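Local coordinates for uncharacterized protein (Parabacteroides distasonis, PDB 4KW2) that is of unknown function but has a xylose isomerase-like TIM barrel fold, and may act on a sugar or related substrate, possibly as an isomerase, at residues G101-W106 with L130-S135; G96-S99 with E105-K108. All coordinates share one frame; numbering follows the deposited sequence.

Interaction 1: G101-W106 with L130-S135; sequences GTNEEW and LDYIES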
loop_
_atom_site.group_PDB
_atom_site.type_symbol
_atom_site.label_atom_id
_atom_site.label_comp_id
_atom_site.label_asym_id
_atom_site.label_seq_id
_atom_site.Cartn_x
_atom_site.Cartn_y
_atom_site.Cartn_z
ATOM N N GLY A 101 -14.656 -7.988 -19.670
ATOM C CA GLY A 101 -15.135 -9.362 -19.643
ATOM C C GLY A 101 -15.923 -9.797 -20.863
ATOM O O GLY A 101 -16.264 -10.970 -20.974
ATOM N N THR A 102 -16.228 -8.878 -21.778
ATOM C CA THR A 102 -16.996 -9.231 -22.981
ATOM C C THR A 102 -16.324 -8.741 -24.257
ATOM O O THR A 102 -15.554 -7.785 -24.238
ATOM C CB THR A 102 -18.429 -8.654 -22.953
ATOM O OG1 THR A 102 -18.390 -7.244 -23.216
ATOM C CG2 THR A 102 -19.113 -8.924 -21.612
ATOM N N ASN A 103 -16.646 -9.396 -25.367
ATOM C CA ASN A 103 -16.123 -9.003 -26.670
ATOM C C ASN A 103 -16.630 -7.639 -27.123
ATOM O O ASN A 103 -15.896 -6.881 -27.759
ATOM C CB ASN A 103 -16.478 -10.056 -27.714
ATOM C CG ASN A 103 -15.746 -11.365 -27.494
ATOM O OD1 ASN A 103 -14.872 -11.466 -26.636
ATOM N ND2 ASN A 103 -16.107 -12.374 -28.265
ATOM N N GLU A 104 -17.885 -7.338 -26.804
ATOM C CA GLU A 104 -18.478 -6.046 -27.138
ATOM C C GLU A 104 -17.668 -4.905 -26.518
ATOM O O GLU A 104 -17.341 -3.935 -27.195
ATOM C CB GLU A 104 -19.924 -5.978 -26.649
ATOM C CG GLU A 104 -20.649 -4.691 -27.020
ATOM C CD GLU A 104 -22.055 -4.601 -26.444
ATOM O OE1 GLU A 104 -22.380 -5.353 -25.497
ATOM O OE2 GLU A 104 -22.838 -3.765 -26.938
ATOM N N GLU A 105 -17.344 -5.038 -25.234
ATOM C CA GLU A 105 -16.543 -4.035 -24.533
ATOM C C GLU A 105 -15.165 -3.850 -25.172
ATOM O O GLU A 105 -14.730 -2.723 -25.408
ATOM C CB GLU A 105 -16.392 -4.405 -23.055
ATOM C CG GLU A 105 -17.689 -4.284 -22.260
ATOM C CD GLU A 105 -17.663 -5.031 -20.937
ATOM O OE1 GLU A 105 -16.772 -5.884 -20.736
ATOM O OE2 GLU A 105 -18.550 -4.767 -20.095
ATOM N N TRP A 106 -14.485 -4.955 -25.458
ATOM C CA TRP A 106 -13.173 -4.880 -26.092
ATOM C C TRP A 106 -13.285 -4.146 -27.412
ATOM O O TRP A 106 -12.526 -3.217 -27.672
ATOM C CB TRP A 106 -12.569 -6.270 -26.306
ATOM C CG TRP A 106 -12.052 -6.891 -25.050
ATOM C CD1 TRP A 106 -12.488 -8.040 -24.465
ATOM C CD2 TRP A 106 -11.000 -6.392 -24.216
ATOM N NE1 TRP A 106 -11.775 -8.293 -23.321
ATOM C CE2 TRP A 106 -10.854 -7.296 -23.145
ATOM C CE3 TRP A 106 -10.169 -5.272 -24.268
ATOM C CZ2 TRP A 106 -9.908 -7.117 -22.139
ATOM C CZ3 TRP A 106 -9.228 -5.094 -23.268
ATOM C CH2 TRP A 106 -9.106 -6.013 -22.219
ATOM N N LEU A 130 -7.094 -13.500 -25.599
ATOM C CA LEU A 130 -5.958 -13.006 -26.389
ATOM C C LEU A 130 -6.180 -13.092 -27.902
ATOM O O LEU A 130 -5.849 -12.152 -28.633
ATOM C CB LEU A 130 -4.671 -13.745 -26.005
ATOM C CG LEU A 130 -4.164 -13.483 -24.582
ATOM C CD1 LEU A 130 -2.874 -14.249 -24.328
ATOM C CD2 LEU A 130 -3.956 -11.995 -24.339
ATOM N N ASP A 131 -6.732 -14.214 -28.363
ATOM C CA ASP A 131 -7.052 -14.387 -29.779
ATOM C C ASP A 131 -7.937 -13.257 -30.292
ATOM O O ASP A 131 -7.616 -12.622 -31.301
ATOM C CB ASP A 131 -7.732 -15.739 -30.030
ATOM C CG ASP A 131 -6.737 -16.881 -30.191
ATOM O OD1 ASP A 131 -5.590 -16.769 -29.712
ATOM O OD2 ASP A 131 -7.104 -17.900 -30.804
ATOM N N TYR A 132 -9.038 -13.002 -29.587
ATOM C CA TYR A 132 -9.969 -11.952 -29.983
ATOM C C TYR A 132 -9.314 -10.574 -29.922
ATOM O O TYR A 132 -9.491 -9.747 -30.823
ATOM C CB TYR A 132 -11.217 -11.973 -29.100
ATOM C CG TYR A 132 -12.298 -11.038 -29.591
ATOM C CD1 TYR A 132 -12.999 -11.311 -30.769
ATOM C CD2 TYR A 132 -12.616 -9.879 -28.893
ATOM C CE1 TYR A 132 -13.986 -10.453 -31.230
ATOM C CE2 TYR A 132 -13.602 -9.020 -29.346
ATOM C CZ TYR A 132 -14.283 -9.311 -30.513
ATOM O OH TYR A 132 -15.261 -8.455 -30.961
ATOM N N ILE A 133 -8.559 -10.333 -28.855
ATOM C CA ILE A 133 -7.851 -9.067 -28.672
ATOM C C ILE A 133 -6.819 -8.844 -29.783
ATOM O O ILE A 133 -6.659 -7.722 -30.264
ATOM C CB ILE A 133 -7.192 -8.999 -27.273
ATOM C CG1 ILE A 133 -8.274 -8.811 -26.207
ATOM C CG2 ILE A 133 -6.176 -7.866 -27.192
ATOM C CD1 ILE A 133 -7.801 -9.074 -24.796
ATOM N N GLU A 134 -6.129 -9.905 -30.194
ATOM C CA GLU A 134 -5.155 -9.794 -31.282
ATOM C C GLU A 134 -5.832 -9.387 -32.594
ATOM O O GLU A 134 -5.280 -8.583 -33.348
ATOM C CB GLU A 134 -4.370 -11.097 -31.465
ATOM C CG GLU A 134 -3.200 -10.981 -32.440
ATOM C CD GLU A 134 -2.370 -12.254 -32.545
ATOM O OE1 GLU A 134 -2.801 -13.307 -32.032
ATOM O OE2 GLU A 134 -1.278 -12.204 -33.148
ATOM N N SER A 135 -7.025 -9.926 -32.854
ATOM C CA SER A 135 -7.779 -9.587 -34.062
ATOM C C SER A 135 -8.114 -8.100 -34.093
ATOM O O SER A 135 -8.071 -7.464 -35.150
ATOM C CB SER A 135 -9.072 -10.400 -34.139
ATOM O OG SER A 135 -8.836 -11.756 -33.813
#
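N103 lays its side-chain amide against one face of the Y132 ring, the two planes only 16° apart, which makes this an offset amide-on-ring stack. Followed outward from the backbone, N103 CB sits 3.5 Å from Y132 CE2 and almost as near CZ. N103 CG comes next, 3.6 Å above the Y132 ring plane but displaced toward the rim. Beyond it the amide forks: N103 OD1 approaches Y132 CD2 at 3.6 Å, whereas N103 ND2 lies 4.1 Å from Y132 CE1. With CG anti to the backbone N (chi1 -172°), the Y132 ring extends to N103. These residues lie on helices 103-116 and 130-140, successive outer helices of the TIM barrel, with N103 in the first turn of its helix. That turn is closed by a capping box: E105 N donates to T102 OG1 at 3.2 Å, and E105 OE1 accepts in return from T102 N, and also from G101 N. Deeper between the helices the contact turns apolar. I133 CD1 stands over the six-membered ring of W106, 4.0 Å from its centroid and 15° off the normal, a CH-pi contact, while W106 CB meets the edge of the Y132 ring at CE2, 4.2 Å away.

Interaction 2: G96-S99 with E105-K108; sequences GVAS and EWDK
The apolar part of this contact is a methyl group against an indole rim: A98 CB lies 3.9 Å from W106 CZ3, on the benzo end of the ring system. A98 points its CB at the helix, and W106 extends inward from the helix to meet it; the CA atoms of the two residues remain 8.4 Å apart, so the indole spans most of the distance between the backbones. With W106 CG anti to the carbonyl carbon (chi1 -75°), the indole is directed inward and its CZ3-CH2 edge leads toward the strand.

The second kind of approach is polar against aromatic. A98 O comes to 3.4 Å from W106 CH2 and lies near the ring plane, at the edge, where it faces the slightly positive rim of the indole; any attraction here is weak and probably electrostatic. The next peptide follows, with S99 N 4.2 Å from the same W106 CH2.

Strand 91-98, helix 103-116 and strand 120-123 form one beta-alpha-beta unit of the TIM barrel, and W106 ties the C-terminal end of its first strand to the first turns of its helix. V123, on the second strand of the unit, also touches the indole.

Hydrogen bonds fix the strand end beside its neighbour, from the A98 backbone to T122 and E124 and from S99 OG to E124 O. S99 OG also bonds to V184 N of a second subunit, whose W216 packs on A98, so the strand end adjoins a subunit interface.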
loop_
_atom_site.group_PDB
_atom_site.type_symbol
_atom_site.label_atom_id
_atom_site.label_comp_id
_atom_site.label_asym_id
_atom_site.label_seq_id
_atom_site.Cartn_x
_atom_site.Cartn_y
_atom_site.Cartn_z
ATOM N N GLY A 96 -5.709 2.738 -20.716
ATOM C CA GLY A 96 -5.668 1.517 -19.932
ATOM C C GLY A 96 -5.555 1.874 -18.466
ATOM O O GLY A 96 -5.415 3.054 -18.145
ATOM N N VAL A 97 -5.607 0.880 -17.573
ATOM C CA VAL A 97 -5.602 -0.538 -17.943
ATOM C C VAL A 97 -7.026 -1.099 -18.069
ATOM O O VAL A 97 -7.821 -1.045 -17.128
ATOM C CB VAL A 97 -4.809 -1.382 -16.923
ATOM C CG1 VAL A 97 -4.734 -2.838 -17.363
ATOM C CG2 VAL A 97 -3.413 -0.810 -16.726
ATOM N N ALA A 98 -7.328 -1.668 -19.228
ATOM C CA ALA A 98 -8.636 -2.256 -19.464
ATOM C C ALA A 98 -8.606 -3.755 -19.172
ATOM O O ALA A 98 -7.689 -4.462 -19.584
ATOM C CB ALA A 98 -9.083 -1.989 -20.889
ATOM N N SER A 99 -9.617 -4.224 -18.452
ATOM C CA SER A 99 -9.713 -5.621 -18.055
ATOM C C SER A 99 -11.155 -6.081 -18.239
ATOM O O SER A 99 -11.791 -6.571 -17.306
ATOM C CB SER A 99 -9.263 -5.780 -16.601
ATOM O OG SER A 99 -9.149 -7.144 -16.233
ATOM N N GLU A 105 -17.344 -5.038 -25.234
ATOM C CA GLU A 105 -16.543 -4.035 -24.533
ATOM C C GLU A 105 -15.165 -3.850 -25.172
ATOM O O GLU A 105 -14.730 -2.723 -25.408
ATOM C CB GLU A 105 -16.392 -4.405 -23.055
ATOM C CG GLU A 105 -17.689 -4.284 -22.260
ATOM C CD GLU A 105 -17.663 -5.031 -20.937
ATOM O OE1 GLU A 105 -16.772 -5.884 -20.736
ATOM O OE2 GLU A 105 -18.550 -4.767 -20.095
ATOM N N TRP A 106 -14.485 -4.955 -25.458
ATOM C CA TRP A 106 -13.173 -4.880 -26.092
ATOM C C TRP A 106 -13.285 -4.146 -27.412
ATOM O O TRP A 106 -12.526 -3.217 -27.672
ATOM C CB TRP A 106 -12.569 -6.270 -26.306
ATOM C CG TRP A 106 -12.052 -6.891 -25.050
ATOM C CD1 TRP A 106 -12.488 -8.040 -24.465
ATOM C CD2 TRP A 106 -11.000 -6.392 -24.216
ATOM N NE1 TRP A 106 -11.775 -8.293 -23.321
ATOM C CE2 TRP A 106 -10.854 -7.296 -23.145
ATOM C CE3 TRP A 106 -10.169 -5.272 -24.268
ATOM C CZ2 TRP A 106 -9.908 -7.117 -22.139
ATOM C CZ3 TRP A 106 -9.228 -5.094 -23.268
ATOM C CH2 TRP A 106 -9.106 -6.013 -22.219
ATOM N N ASP A 107 -14.256 -4.551 -28.227
ATOM C CA ASP A 107 -14.471 -3.943 -29.538
ATOM C C ASP A 107 -14.655 -2.432 -29.428
ATOM O O ASP A 107 -13.988 -1.668 -30.127
ATOM C CB ASP A 107 -15.685 -4.571 -30.226
ATOM C CG ASP A 107 -15.832 -4.125 -31.663
ATOM O OD1 ASP A 107 -14.909 -4.378 -32.467
ATOM O OD2 ASP A 107 -16.875 -3.520 -31.991
ATOM N N LYS A 108 -15.548 -2.009 -28.538
ATOM C CA LYS A 108 -15.816 -0.582 -28.328
ATOM C C LYS A 108 -14.586 0.180 -27.819
ATOM O O LYS A 108 -14.351 1.321 -28.213
ATOM C CB LYS A 108 -16.973 -0.396 -27.346
ATOM C CG LYS A 108 -18.338 -0.792 -27.885
ATOM C CD LYS A 108 -19.364 -0.804 -26.754
ATOM C CE LYS A 108 -20.722 -1.321 -27.199
ATOM N NZ LYS A 108 -21.587 -0.251 -27.759
#

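In the fold
W106 is common to both contacts and gives each a different part of its indole: a face to helix 130-140 in interaction 1, an outer edge to strand 91-98 in interaction 2. Helix 103-116 is thereby joined laterally to the next helix and inward to the barrel wall. Interaction 2 is fully buried, its centre about 14 Å from the centre of the chain, and small, at 103 Å². Interaction 1, centred about 20 Å out, buries 233 Å² and grades from a buried apolar side to a stack of amide on phenol at the surface, with N103 exposed and Y132 partly so. The two also touch at Y132 OH, 4.0 Å from D107 CB, a packing approach.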